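Local coordinates for protein aldehyde dehydrogenase (Listeria monocytogenes, PDB 3K9D) that probably works as an oxidoreductase on the aldehyde or oxo group of donors, with NAD or NADP as acceptor, at residues A[69-73]-A[244-250]; A[223-229]-A[375-381]; A[238-243]-A[254-258]; A[274-279]-A[321-326]; A[393-397]-A[420-424]. Residue numbers count along the deposited sequence, not the author numbering.

From the N terminus, contact 1 opens first, on helix 67-85, and closes at the loop 244-250, joining that helix to the domain built on a seven-stranded parallel sheet. Before it closes, contacts 2 and 3 have opened, so it crosses both. Contact 3 closes a short loop of ten residues, binding helix 232-243 to the next strand, and is nested inside contact 2. Contact 4 is nested there too, pairing 276-278 with 324-328. Contact 2 closes last of these, pairing 223-226 with 374-378. Contact 5 follows in series: it fixes strand 396-399, the last of the sheet within this chain, to the loop 420-424, where the second subunit carries the sheet on.

Contact 1: residues A[69-73]-A[244-250]; sequences DKVIK and TFDNGTI
A salt-bridge network of two lysines and one aspartate fastens helix 67-85 to the loop that follows helix 232-243. In aldehyde dehydrogenases the corresponding loop leads to the catalytic cysteine, so this contact probably lies beside the active site. Build 69-73 as regular helix, Asp69 CA 5.2 Å from Asp246 CA. Asp246 takes a left-handed backbone (60/33) and a t rotamer, and its OD2 collects Lys70 NZ at 3.0 Å and Lys73 NZ at 3.1 Å. Lys70 has chi1 near -91°, then t, t, p; Lys73 is m, t, p, t, its NZ also bonding Asn120. Asp69, rotamer m, uses OD2 to accept Asp246 N at 2.7 Å, and a water donates to this oxygen and to Thr244 O. Phe245, chi1 t, turns one ring face to Asp69, whose CB is 3.9 Å from the centroid, while Ile72 CG2 (3.8 Å from Phe245 CZ) and Lys73 CG (3.7 Å from Phe245 CE2) meet its edge. Thr249, chi1 p, donates OG1 to Asp246 OD2 at 2.6 Å.

Contact 2: residues A[223-229]-A[375-381]; sequences PAFIERS and LIIHSED
Lay strand 223-226 beside strand 375-378, both running the same way, with their axes 4.5 Å apart at closest and 12° between them. Ala224 faces Ile376, Phe225 faces Ile377 and Ile226 faces His378, with CA atoms 4.5 to 4.7 Å apart. The ladder zigzags: Ile376 N to Pro223 O at 2.8 Å, Phe225 N to Ile376 O at 3.0 Å, His378 N to Phe225 O at 2.8 Å and Glu227 N to His378 O at 2.8 Å. Small Ala224 makes a hollow on its face, which the branched Ile376 partly fills, CB to CB at 4.1 Å. Farther along, Ile226 CG1 (rotamer m) comes to 4.4 Å from CD2 of His378 (also m). These two strands are neighbours in the parallel sheet of an alpha/beta fold, flanked by 256-260 and 396-399, and helices 355-368 and 382-391 pack against the other face. There Phe225 and Ile377, both t, run side by side, Phe225 CD2 at 4.0 Å from Ile377 CD1, and Phe388 meets the Phe225 ring. Pro223 CD meets Leu375 CD1 at 4.1 Å. Past the strands the two segments stay joined: Glu227, chi1 t, bends OE1 to Ser379 OG (2.7 Å) and Ser229 OG (2.6 Å), while Ser229 OG accepts Glu380 N at 2.6 Å. Ser379 OG takes Asp381 N at 3.0 Å in an ST turn, and Asp381 caps helix 382-391.

Contact 3: residues A[238-243]-A[254-258]; sequences HILDSK and EQSVV
Hydrogen bonds do most of the work between the last turns of helix 232-243 and the chain that returns into strand 256-260. Glu254, with chi1 m and chi2 p, folds its carboxylate back under the helix end, and Ser242, chi1 near 147°, donates OG to Glu254 OE1 in a very short bond of 2.4 Å. Ser242 OG is also bonded to Ala404 N, and Glu254 OE2 takes Gly403 N, so the pair is held on to the start of helix 403-407 as well. The next residue, Lys243 (t, p, t, t), bends at chi2 and then runs straight until NZ reaches Glu254 O at 2.9 Å. Gln255 NE2 lies 3.1 Å from that same Lys243 NZ, but both are donors; the amide bonds instead to Lys342 O. The backbone is plain helix through 243, with Lys243 N on Ile239 O at 2.8 Å, and the nearest CA pair is Lys243 to Glu254 at 6.1 Å. Apolar packing is lighter: Ile239, rotamer m and t, lays CD1 at 4.4 Å from Val257 CG2. Ile226 of the neighbouring strand touches both Ile239 and Val257. On the outer side His238 turns away to bond Glu451 of the second subunit. Helix against following strand is what closes a beta-alpha-beta crossover: strand 223-226, helix 232-243 and strand 256-260, with the two strands adjacent and parallel in the sheet.

Contact 4: residues A[274-279]-A[321-326]; sequences QGAHFL and DARVLI
This is the edge of the parallel sheet: strand 276-278, outermost within the chain, pairs with 324-326. The chain enters it from helix 261-273 through a Schellman motif, whose C-prime residue is Gly275 (phi 113°, psi 3°). A CB there would lie 2.9 Å from Arg323 CG, a clash, and would also be jammed against the preceding carbonyl. Set the two strands parallel, axes 4.8 Å apart at closest and crossing at -29°, with His277 opposite Leu325 and Phe278 opposite Ile326. Four bonds hold the ladder: Arg323 N to Gly275 O at 2.9 Å, His277 N to Val324 O at 3.0 Å, Ile326 N to His277 O at 2.9 Å and Leu279 N to Ile326 O at 2.8 Å. Buried Val324 N finds no partner. On the face toward helix 261-273, Ile326 (m, t) nestles between Ala276 and Phe278: its CD1 is 3.7 Å from Ala276 CB, and its CB sits over the ring of Phe278 (chi1 m), 4.2 Å from the centroid. Ala276 CB also touches Val324 CG2 at 3.6 Å. On the other face Leu325 CD2 lies 4.0 Å from His277 CD2, at the ring edge, and 4.1 Å from Leu279 CD2. Arg323 CD passes Gln274 O at 3.4 Å, and Arg323 NH2 bonds weakly to Thr244. Helix 261-273 covers the Ala276 and Phe278 face of this outermost strand pair of the parallel alpha/beta sheet.

Contact 5: residues A[393-397]-A[420-424]; sequences PVSRL and LGCGA
Arg396 carries the contact, with Leu420 and Ser395 behind it. Arg396 lies on strand 396-399 with an extended backbone, while Ser395 just before it (-100/-21) makes a corner; the nearest CA atoms across the contact are those of Ser395 and Cys422, 6.1 Å apart. Fold the Arg396 side chain with chi1 to chi3 at p, t, p and chi4 near 71°, and its guanidinium turns edge-on to Gly421 O. Both NH1 (3.1 Å) and NH2 (3.2 Å) of Arg396 donate to that Gly421 O, and NH2 also holds Asn433. Leu420, rotamer m and t, covers one face of the group, its CB 3.6 Å from Arg396 CZ. Ser395, chi1 m, brings CB to 3.8 Å from Gly421 O, although its OG bonds to Gly372 O. This strand pairs in parallel with a strand of the second subunit, so the sheet continues across the dimer interface. Two hydrogen bonds from a buried guanidinium to one backbone carbonyl thus tie the loop 420-424 to this strand without a salt bridge between the segments.

Contact 1: residues A[69-73]-A[244-250]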
# COMPACT_ATOMS: atom_id res chain seq x y z
N ASP A 69 -12.52 10.31 -29.42
CA ASP A 69 -11.92 10.47 -28.09
C ASP A 69 -11.38 9.17 -27.47
O ASP A 69 -10.32 9.19 -26.84
CB ASP A 69 -12.89 11.17 -27.14
CG ASP A 69 -13.13 12.66 -27.52
OD1 ASP A 69 -12.39 13.22 -28.37
OD2 ASP A 69 -14.04 13.27 -26.95
N LYS A 70 -12.10 8.07 -27.66
CA LYS A 70 -11.65 6.74 -27.22
C LYS A 70 -10.41 6.24 -27.98
O LYS A 70 -9.64 5.43 -27.44
CB LYS A 70 -12.78 5.72 -27.34
CG LYS A 70 -13.65 5.56 -26.11
CD LYS A 70 -15.07 5.17 -26.50
CE LYS A 70 -15.76 4.38 -25.38
NZ LYS A 70 -15.62 5.05 -24.03
N VAL A 71 -10.23 6.69 -29.22
CA VAL A 71 -9.00 6.39 -30.00
C VAL A 71 -7.79 7.05 -29.33
O VAL A 71 -6.77 6.41 -29.12
CB VAL A 71 -9.10 6.78 -31.50
CG1 VAL A 71 -7.75 6.60 -32.23
CG2 VAL A 71 -10.16 5.99 -32.22
N ILE A 72 -7.94 8.32 -28.97
CA ILE A 72 -6.92 9.07 -28.20
C ILE A 72 -6.57 8.38 -26.86
O ILE A 72 -5.40 8.30 -26.47
CB ILE A 72 -7.37 10.55 -27.99
CG1 ILE A 72 -7.44 11.29 -29.33
CG2 ILE A 72 -6.43 11.31 -27.05
CD1 ILE A 72 -8.36 12.50 -29.30
N LYS A 73 -7.59 7.83 -26.18
CA LYS A 73 -7.39 7.14 -24.90
C LYS A 73 -6.62 5.85 -25.11
O LYS A 73 -5.81 5.45 -24.27
CB LYS A 73 -8.73 6.83 -24.25
CG LYS A 73 -9.46 8.05 -23.73
CD LYS A 73 -10.93 7.75 -23.55
CE LYS A 73 -11.17 6.89 -22.34
NZ LYS A 73 -12.61 6.71 -22.06
N THR A 244 -15.92 17.83 -22.08
CA THR A 244 -16.57 17.21 -23.24
C THR A 244 -15.84 15.98 -23.80
O THR A 244 -16.39 15.27 -24.63
CB THR A 244 -16.75 18.21 -24.41
OG1 THR A 244 -15.47 18.59 -24.90
CG2 THR A 244 -17.50 19.45 -23.97
N PHE A 245 -14.60 15.76 -23.36
CA PHE A 245 -13.80 14.62 -23.82
C PHE A 245 -14.45 13.27 -23.48
O PHE A 245 -14.59 12.93 -22.30
CB PHE A 245 -12.38 14.67 -23.24
CG PHE A 245 -11.42 13.72 -23.91
CD1 PHE A 245 -10.87 14.03 -25.14
CD2 PHE A 245 -11.09 12.52 -23.31
CE1 PHE A 245 -9.99 13.16 -25.77
CE2 PHE A 245 -10.21 11.64 -23.94
CZ PHE A 245 -9.67 11.97 -25.16
N ASP A 246 -14.84 12.54 -24.52
CA ASP A 246 -15.57 11.27 -24.41
C ASP A 246 -16.91 11.43 -23.68
O ASP A 246 -17.35 10.52 -22.98
CB ASP A 246 -14.67 10.19 -23.77
CG ASP A 246 -15.08 8.77 -24.15
OD1 ASP A 246 -15.30 8.52 -25.35
OD2 ASP A 246 -15.16 7.91 -23.25
N ASN A 247 -17.54 12.60 -23.85
CA ASN A 247 -18.70 13.03 -23.05
C ASN A 247 -18.53 12.89 -21.52
O ASN A 247 -19.45 12.49 -20.82
CB ASN A 247 -20.00 12.32 -23.51
CG ASN A 247 -20.27 12.47 -25.00
OD1 ASN A 247 -20.05 13.52 -25.58
ND2 ASN A 247 -20.76 11.41 -25.62
N GLY A 248 -17.33 13.20 -21.01
CA GLY A 248 -17.06 13.28 -19.56
C GLY A 248 -16.83 11.99 -18.77
O GLY A 248 -17.03 11.96 -17.55
N THR A 249 -16.40 10.92 -19.45
CA THR A 249 -16.19 9.61 -18.79
C THR A 249 -14.96 9.48 -17.89
O THR A 249 -14.87 8.56 -17.08
CB THR A 249 -16.07 8.48 -19.82
OG1 THR A 249 -15.07 8.84 -20.78
CG2 THR A 249 -17.39 8.22 -20.51
N ILE A 250 -13.99 10.36 -18.07
CA ILE A 250 -12.77 10.33 -17.28
C ILE A 250 -13.02 11.02 -15.93
O ILE A 250 -13.60 12.10 -15.89
CB ILE A 250 -11.58 10.95 -18.08
CG1 ILE A 250 -11.27 10.06 -19.31
CG2 ILE A 250 -10.31 11.10 -17.22
CD1 ILE A 250 -10.23 10.64 -20.25
O HOH W 1 -15.33 16.06 -27.09

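Contact 2: residues A[223-229]-A[375-381]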
# COMPACT_ATOMS: atom_id res chain seq x y z
N PRO A 223 -13.55 20.44 -8.37
CA PRO A 223 -13.83 21.84 -8.74
C PRO A 223 -12.75 22.41 -9.65
O PRO A 223 -11.57 22.00 -9.56
CB PRO A 223 -13.81 22.58 -7.38
CG PRO A 223 -13.97 21.51 -6.35
CD PRO A 223 -13.26 20.31 -6.93
N ALA A 224 -13.14 23.34 -10.53
CA ALA A 224 -12.18 24.13 -11.31
C ALA A 224 -12.32 25.59 -10.93
O ALA A 224 -13.30 26.23 -11.29
CB ALA A 224 -12.42 23.96 -12.80
N PHE A 225 -11.35 26.09 -10.18
CA PHE A 225 -11.36 27.48 -9.71
C PHE A 225 -10.64 28.37 -10.75
O PHE A 225 -9.42 28.33 -10.91
CB PHE A 225 -10.75 27.58 -8.29
CG PHE A 225 -10.61 28.99 -7.75
CD1 PHE A 225 -11.55 29.98 -8.02
CD2 PHE A 225 -9.53 29.32 -6.93
CE1 PHE A 225 -11.40 31.26 -7.53
CE2 PHE A 225 -9.38 30.60 -6.41
CZ PHE A 225 -10.31 31.58 -6.72
N ILE A 226 -11.43 29.15 -11.49
CA ILE A 226 -10.84 30.14 -12.37
C ILE A 226 -10.64 31.36 -11.50
O ILE A 226 -11.59 32.11 -11.22
CB ILE A 226 -11.75 30.50 -13.56
CG1 ILE A 226 -12.20 29.25 -14.33
CG2 ILE A 226 -11.06 31.50 -14.48
CD1 ILE A 226 -13.21 29.55 -15.47
N GLU A 227 -9.41 31.52 -11.02
CA GLU A 227 -9.06 32.60 -10.13
C GLU A 227 -8.92 33.87 -10.97
O GLU A 227 -8.77 33.77 -12.19
CB GLU A 227 -7.78 32.21 -9.37
CG GLU A 227 -7.36 33.16 -8.27
CD GLU A 227 -6.39 34.22 -8.75
OE1 GLU A 227 -5.67 33.95 -9.74
OE2 GLU A 227 -6.36 35.31 -8.15
N ARG A 228 -9.02 35.04 -10.35
CA ARG A 228 -9.13 36.30 -11.09
C ARG A 228 -7.93 36.66 -11.97
O ARG A 228 -8.07 37.37 -12.96
CB ARG A 228 -9.52 37.46 -10.16
CG ARG A 228 -8.44 37.91 -9.19
CD ARG A 228 -8.95 39.10 -8.37
NE ARG A 228 -9.97 38.70 -7.41
CZ ARG A 228 -10.64 39.52 -6.61
NH1 ARG A 228 -10.43 40.83 -6.65
NH2 ARG A 228 -11.55 39.05 -5.77
N SER A 229 -6.74 36.15 -11.63
CA SER A 229 -5.56 36.38 -12.46
C SER A 229 -5.54 35.55 -13.75
O SER A 229 -4.67 35.78 -14.58
CB SER A 229 -4.26 36.16 -11.66
OG SER A 229 -3.99 34.79 -11.52
N LEU A 375 -8.48 18.39 -8.05
CA LEU A 375 -9.02 19.75 -8.10
C LEU A 375 -8.20 20.47 -9.17
O LEU A 375 -7.03 20.17 -9.37
CB LEU A 375 -8.91 20.45 -6.73
CG LEU A 375 -9.35 21.92 -6.61
CD1 LEU A 375 -9.99 22.22 -5.31
CD2 LEU A 375 -8.17 22.88 -6.82
N ILE A 376 -8.83 21.40 -9.89
CA ILE A 376 -8.18 22.13 -10.98
C ILE A 376 -8.20 23.62 -10.62
O ILE A 376 -9.16 24.11 -10.05
CB ILE A 376 -8.87 21.86 -12.36
CG1 ILE A 376 -9.02 20.36 -12.64
CG2 ILE A 376 -8.10 22.55 -13.51
CD1 ILE A 376 -10.38 19.76 -12.25
N ILE A 377 -7.10 24.33 -10.88
CA ILE A 377 -7.06 25.76 -10.66
C ILE A 377 -6.44 26.46 -11.89
O ILE A 377 -5.45 25.98 -12.46
CB ILE A 377 -6.27 26.15 -9.36
CG1 ILE A 377 -6.43 27.66 -9.06
CG2 ILE A 377 -4.81 25.74 -9.46
CD1 ILE A 377 -5.75 28.17 -7.78
N HIS A 378 -7.06 27.57 -12.28
CA HIS A 378 -6.53 28.41 -13.33
C HIS A 378 -6.19 29.72 -12.69
O HIS A 378 -7.06 30.39 -12.12
CB HIS A 378 -7.55 28.58 -14.48
CG HIS A 378 -7.96 27.28 -15.10
ND1 HIS A 378 -7.34 26.75 -16.21
CD2 HIS A 378 -8.93 26.40 -14.75
CE1 HIS A 378 -7.91 25.61 -16.52
NE2 HIS A 378 -8.87 25.36 -15.65
N SER A 379 -4.92 30.07 -12.78
CA SER A 379 -4.39 31.20 -12.04
C SER A 379 -3.01 31.50 -12.57
O SER A 379 -2.29 30.59 -12.99
CB SER A 379 -4.25 30.86 -10.55
OG SER A 379 -3.86 32.00 -9.83
N GLU A 380 -2.65 32.78 -12.54
CA GLU A 380 -1.27 33.19 -12.76
C GLU A 380 -0.61 33.66 -11.46
O GLU A 380 0.47 34.28 -11.46
CB GLU A 380 -1.18 34.27 -13.85
CG GLU A 380 -1.73 33.82 -15.22
CD GLU A 380 -0.91 32.71 -15.86
OE1 GLU A 380 0.32 32.70 -15.66
OE2 GLU A 380 -1.48 31.86 -16.57
N ASP A 381 -1.25 33.35 -10.34
CA ASP A 381 -0.75 33.76 -9.04
C ASP A 381 -0.14 32.57 -8.32
O ASP A 381 -0.86 31.74 -7.75
CB ASP A 381 -1.87 34.39 -8.21
CG ASP A 381 -1.36 35.09 -6.95
OD1 ASP A 381 -0.60 34.48 -6.19
OD2 ASP A 381 -1.75 36.24 -6.70

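Contact 3: residues A[238-243]-A[254-258]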
# COMPACT_ATOMS: atom_id res chain seq x y z
N HIS A 238 -9.73 24.91 -21.83
CA HIS A 238 -9.26 23.75 -21.07
C HIS A 238 -10.40 22.97 -20.41
O HIS A 238 -10.48 21.76 -20.54
CB HIS A 238 -8.19 24.15 -20.06
CG HIS A 238 -6.85 24.45 -20.66
ND1 HIS A 238 -5.85 25.10 -19.97
CD2 HIS A 238 -6.34 24.18 -21.89
CE1 HIS A 238 -4.79 25.22 -20.74
NE2 HIS A 238 -5.06 24.67 -21.91
N ILE A 239 -11.29 23.68 -19.73
CA ILE A 239 -12.42 23.06 -19.02
C ILE A 239 -13.34 22.36 -20.03
O ILE A 239 -13.81 21.26 -19.78
CB ILE A 239 -13.20 24.11 -18.18
CG1 ILE A 239 -12.31 24.65 -17.05
CG2 ILE A 239 -14.51 23.54 -17.62
CD1 ILE A 239 -12.88 25.83 -16.29
N LEU A 240 -13.57 23.01 -21.17
CA LEU A 240 -14.37 22.41 -22.24
C LEU A 240 -13.66 21.23 -22.89
O LEU A 240 -14.31 20.23 -23.16
CB LEU A 240 -14.80 23.45 -23.29
CG LEU A 240 -15.68 24.58 -22.73
CD1 LEU A 240 -16.05 25.53 -23.85
CD2 LEU A 240 -16.94 24.02 -22.08
N ASP A 241 -12.35 21.35 -23.12
CA ASP A 241 -11.53 20.26 -23.72
C ASP A 241 -11.65 18.97 -22.92
O ASP A 241 -11.76 17.88 -23.49
CB ASP A 241 -10.04 20.63 -23.81
CG ASP A 241 -9.71 21.53 -25.00
OD1 ASP A 241 -10.55 21.70 -25.90
OD2 ASP A 241 -8.58 22.08 -25.03
N SER A 242 -11.62 19.12 -21.60
CA SER A 242 -11.69 18.00 -20.66
C SER A 242 -13.11 17.51 -20.40
O SER A 242 -13.38 16.31 -20.47
CB SER A 242 -11.00 18.41 -19.35
OG SER A 242 -11.60 17.83 -18.22
N LYS A 243 -14.01 18.44 -20.13
CA LYS A 243 -15.36 18.09 -19.71
C LYS A 243 -16.19 17.45 -20.83
O LYS A 243 -17.04 16.59 -20.55
CB LYS A 243 -16.05 19.32 -19.07
CG LYS A 243 -17.38 19.05 -18.45
CD LYS A 243 -17.25 18.02 -17.37
CE LYS A 243 -18.56 17.77 -16.75
NZ LYS A 243 -18.55 16.73 -15.67
N GLU A 254 -13.53 17.94 -14.70
CA GLU A 254 -14.16 18.94 -13.83
C GLU A 254 -15.61 18.60 -13.51
O GLU A 254 -16.29 18.02 -14.34
CB GLU A 254 -14.13 20.32 -14.53
CG GLU A 254 -12.75 20.86 -14.92
CD GLU A 254 -12.14 20.27 -16.20
OE1 GLU A 254 -12.74 19.39 -16.85
OE2 GLU A 254 -11.02 20.69 -16.55
N GLN A 255 -16.09 18.97 -12.32
CA GLN A 255 -17.49 18.74 -11.97
C GLN A 255 -18.22 20.03 -11.58
O GLN A 255 -19.46 20.11 -11.61
CB GLN A 255 -17.59 17.67 -10.87
CG GLN A 255 -17.21 16.28 -11.34
CD GLN A 255 -18.21 15.73 -12.36
OE1 GLN A 255 -19.39 16.07 -12.32
NE2 GLN A 255 -17.74 14.87 -13.27
N SER A 256 -17.44 21.04 -11.24
CA SER A 256 -17.97 22.36 -10.97
C SER A 256 -16.98 23.42 -11.45
O SER A 256 -15.78 23.13 -11.62
CB SER A 256 -18.30 22.55 -9.47
OG SER A 256 -17.16 22.42 -8.64
N VAL A 257 -17.50 24.62 -11.71
CA VAL A 257 -16.70 25.80 -11.92
C VAL A 257 -16.93 26.74 -10.73
O VAL A 257 -18.06 27.01 -10.35
CB VAL A 257 -17.00 26.52 -13.28
CG1 VAL A 257 -16.07 27.71 -13.47
CG2 VAL A 257 -16.85 25.56 -14.47
N VAL A 258 -15.85 27.20 -10.13
CA VAL A 258 -15.90 28.17 -9.06
C VAL A 258 -15.23 29.44 -9.59
O VAL A 258 -14.14 29.36 -10.12
CB VAL A 258 -15.15 27.65 -7.79
CG1 VAL A 258 -15.18 28.70 -6.67
CG2 VAL A 258 -15.77 26.32 -7.29

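Contact 4: residues A[274-279]-A[321-326]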
# COMPACT_ATOMS: atom_id res chain seq x y z
N GLN A 274 -17.80 30.08 -26.24
CA GLN A 274 -17.15 28.82 -26.61
C GLN A 274 -18.08 27.60 -26.61
O GLN A 274 -17.63 26.47 -26.78
CB GLN A 274 -15.96 28.58 -25.67
CG GLN A 274 -14.78 29.50 -25.91
CD GLN A 274 -13.50 28.99 -25.24
OE1 GLN A 274 -13.13 27.83 -25.37
NE2 GLN A 274 -12.80 29.88 -24.57
N GLY A 275 -19.37 27.84 -26.40
CA GLY A 275 -20.40 26.81 -26.65
C GLY A 275 -21.16 26.26 -25.45
O GLY A 275 -21.99 25.36 -25.61
N ALA A 276 -20.88 26.78 -24.26
CA ALA A 276 -21.60 26.37 -23.05
C ALA A 276 -23.00 26.97 -22.95
O ALA A 276 -23.23 28.14 -23.30
CB ALA A 276 -20.79 26.71 -21.81
N HIS A 277 -23.94 26.14 -22.49
CA HIS A 277 -25.31 26.52 -22.27
C HIS A 277 -25.67 26.50 -20.79
O HIS A 277 -25.64 25.45 -20.14
CB HIS A 277 -26.26 25.58 -23.02
CG HIS A 277 -27.68 26.03 -23.01
ND1 HIS A 277 -28.08 27.24 -23.55
CD2 HIS A 277 -28.81 25.43 -22.56
CE1 HIS A 277 -29.39 27.36 -23.42
NE2 HIS A 277 -29.86 26.27 -22.83
N PHE A 278 -26.01 27.68 -20.29
CA PHE A 278 -26.40 27.88 -18.91
C PHE A 278 -27.89 27.61 -18.76
O PHE A 278 -28.72 28.16 -19.50
CB PHE A 278 -26.04 29.30 -18.46
CG PHE A 278 -24.57 29.50 -18.21
CD1 PHE A 278 -24.05 29.36 -16.93
CD2 PHE A 278 -23.71 29.81 -19.26
CE1 PHE A 278 -22.69 29.54 -16.70
CE2 PHE A 278 -22.35 29.98 -19.04
CZ PHE A 278 -21.85 29.85 -17.75
N LEU A 279 -28.21 26.73 -17.83
CA LEU A 279 -29.57 26.33 -17.56
C LEU A 279 -30.23 27.40 -16.74
O LEU A 279 -29.55 28.10 -15.97
CB LEU A 279 -29.58 25.00 -16.81
CG LEU A 279 -29.05 23.81 -17.62
CD1 LEU A 279 -29.19 22.55 -16.82
CD2 LEU A 279 -29.84 23.69 -18.92
N ASP A 321 -25.91 23.11 -30.72
CA ASP A 321 -24.47 23.37 -30.61
C ASP A 321 -23.98 23.49 -29.17
O ASP A 321 -22.83 23.87 -28.93
CB ASP A 321 -24.10 24.64 -31.39
CG ASP A 321 -24.72 25.89 -30.79
OD1 ASP A 321 -25.73 25.79 -30.07
OD2 ASP A 321 -24.19 26.98 -31.05
N ALA A 322 -24.85 23.20 -28.20
CA ALA A 322 -24.45 23.26 -26.79
C ALA A 322 -23.47 22.13 -26.47
O ALA A 322 -23.74 20.96 -26.74
CB ALA A 322 -25.66 23.21 -25.88
N ARG A 323 -22.32 22.52 -25.90
CA ARG A 323 -21.20 21.62 -25.60
C ARG A 323 -21.26 21.04 -24.19
O ARG A 323 -20.81 19.92 -23.98
CB ARG A 323 -19.87 22.35 -25.78
CG ARG A 323 -19.54 22.73 -27.24
CD ARG A 323 -18.08 23.16 -27.38
NE ARG A 323 -17.17 22.06 -27.09
CZ ARG A 323 -15.85 22.18 -26.88
NH1 ARG A 323 -15.27 23.37 -26.92
NH2 ARG A 323 -15.12 21.11 -26.62
N VAL A 324 -21.80 21.82 -23.26
CA VAL A 324 -21.99 21.42 -21.85
C VAL A 324 -23.21 22.15 -21.29
O VAL A 324 -23.57 23.25 -21.75
CB VAL A 324 -20.77 21.76 -20.89
CG1 VAL A 324 -19.53 20.88 -21.12
CG2 VAL A 324 -20.43 23.24 -20.93
N LEU A 325 -23.83 21.54 -20.29
CA LEU A 325 -24.91 22.16 -19.57
C LEU A 325 -24.38 22.61 -18.23
O LEU A 325 -23.74 21.83 -17.53
CB LEU A 325 -26.09 21.18 -19.41
CG LEU A 325 -26.71 20.71 -20.73
CD1 LEU A 325 -27.77 19.64 -20.47
CD2 LEU A 325 -27.30 21.88 -21.53
N ILE A 326 -24.61 23.88 -17.91
CA ILE A 326 -24.13 24.48 -16.67
C ILE A 326 -25.27 25.01 -15.79
O ILE A 326 -26.10 25.83 -16.22
CB ILE A 326 -23.08 25.59 -16.94
CG1 ILE A 326 -22.05 25.13 -17.97
CG2 ILE A 326 -22.36 26.01 -15.64
CD1 ILE A 326 -20.83 26.05 -18.13

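Contact 5: residues A[393-397]-A[420-424]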
# COMPACT_ATOMS: atom_id res chain seq x y z
N PRO A 393 -7.71 19.04 -0.15
CA PRO A 393 -7.56 17.60 0.14
C PRO A 393 -7.68 16.71 -1.11
O PRO A 393 -8.68 16.00 -1.29
CB PRO A 393 -8.67 17.32 1.15
CG PRO A 393 -9.76 18.35 0.81
CD PRO A 393 -9.05 19.55 0.21
N VAL A 394 -6.68 16.78 -1.98
CA VAL A 394 -6.64 15.99 -3.22
C VAL A 394 -5.26 15.36 -3.36
O VAL A 394 -4.34 15.75 -2.66
CB VAL A 394 -6.95 16.83 -4.51
CG1 VAL A 394 -8.39 17.36 -4.48
CG2 VAL A 394 -5.94 17.95 -4.71
N SER A 395 -5.13 14.41 -4.27
CA SER A 395 -3.84 13.80 -4.57
C SER A 395 -3.20 14.37 -5.82
O SER A 395 -1.98 14.27 -6.01
CB SER A 395 -3.99 12.29 -4.70
OG SER A 395 -4.52 11.76 -3.49
N ARG A 396 -4.02 14.96 -6.68
CA ARG A 396 -3.51 15.61 -7.88
C ARG A 396 -4.18 16.97 -8.02
O ARG A 396 -5.39 17.07 -8.11
CB ARG A 396 -3.67 14.72 -9.14
CG ARG A 396 -5.09 14.22 -9.40
CD ARG A 396 -5.19 13.01 -10.33
NE ARG A 396 -4.38 11.87 -9.91
CZ ARG A 396 -4.60 11.08 -8.86
NH1 ARG A 396 -5.62 11.26 -8.04
NH2 ARG A 396 -3.76 10.07 -8.62
N LEU A 397 -3.37 18.03 -7.99
CA LEU A 397 -3.91 19.37 -8.19
C LEU A 397 -3.40 19.96 -9.49
O LEU A 397 -2.21 20.18 -9.69
CB LEU A 397 -3.58 20.28 -7.01
CG LEU A 397 -4.61 21.37 -6.68
CD1 LEU A 397 -4.41 21.79 -5.25
CD2 LEU A 397 -4.49 22.56 -7.59
N LEU A 420 -5.93 6.20 -10.90
CA LEU A 420 -5.56 7.39 -10.19
C LEU A 420 -5.92 7.17 -8.72
O LEU A 420 -7.10 7.19 -8.36
CB LEU A 420 -6.31 8.60 -10.79
CG LEU A 420 -6.23 8.78 -12.33
CD1 LEU A 420 -6.91 10.07 -12.80
CD2 LEU A 420 -4.81 8.78 -12.82
N GLY A 421 -4.92 6.89 -7.89
CA GLY A 421 -5.18 6.60 -6.48
C GLY A 421 -5.67 7.83 -5.75
O GLY A 421 -5.24 8.94 -6.07
N CYS A 422 -6.59 7.64 -4.80
CA CYS A 422 -7.11 8.74 -4.00
C CYS A 422 -6.41 8.88 -2.64
O CYS A 422 -6.67 9.84 -1.89
CB CYS A 422 -8.63 8.65 -3.82
SG CYS A 422 -9.28 7.10 -3.16
N GLY A 423 -5.52 7.94 -2.32
CA GLY A 423 -4.82 7.99 -1.05
C GLY A 423 -5.71 7.72 0.13
O GLY A 423 -6.88 7.34 -0.02
N ALA A 424 -5.16 7.93 1.32
CA ALA A 424 -5.84 7.62 2.57
C ALA A 424 -7.14 8.39 2.79
O ALA A 424 -8.11 7.82 3.29
CB ALA A 424 -4.91 7.83 3.73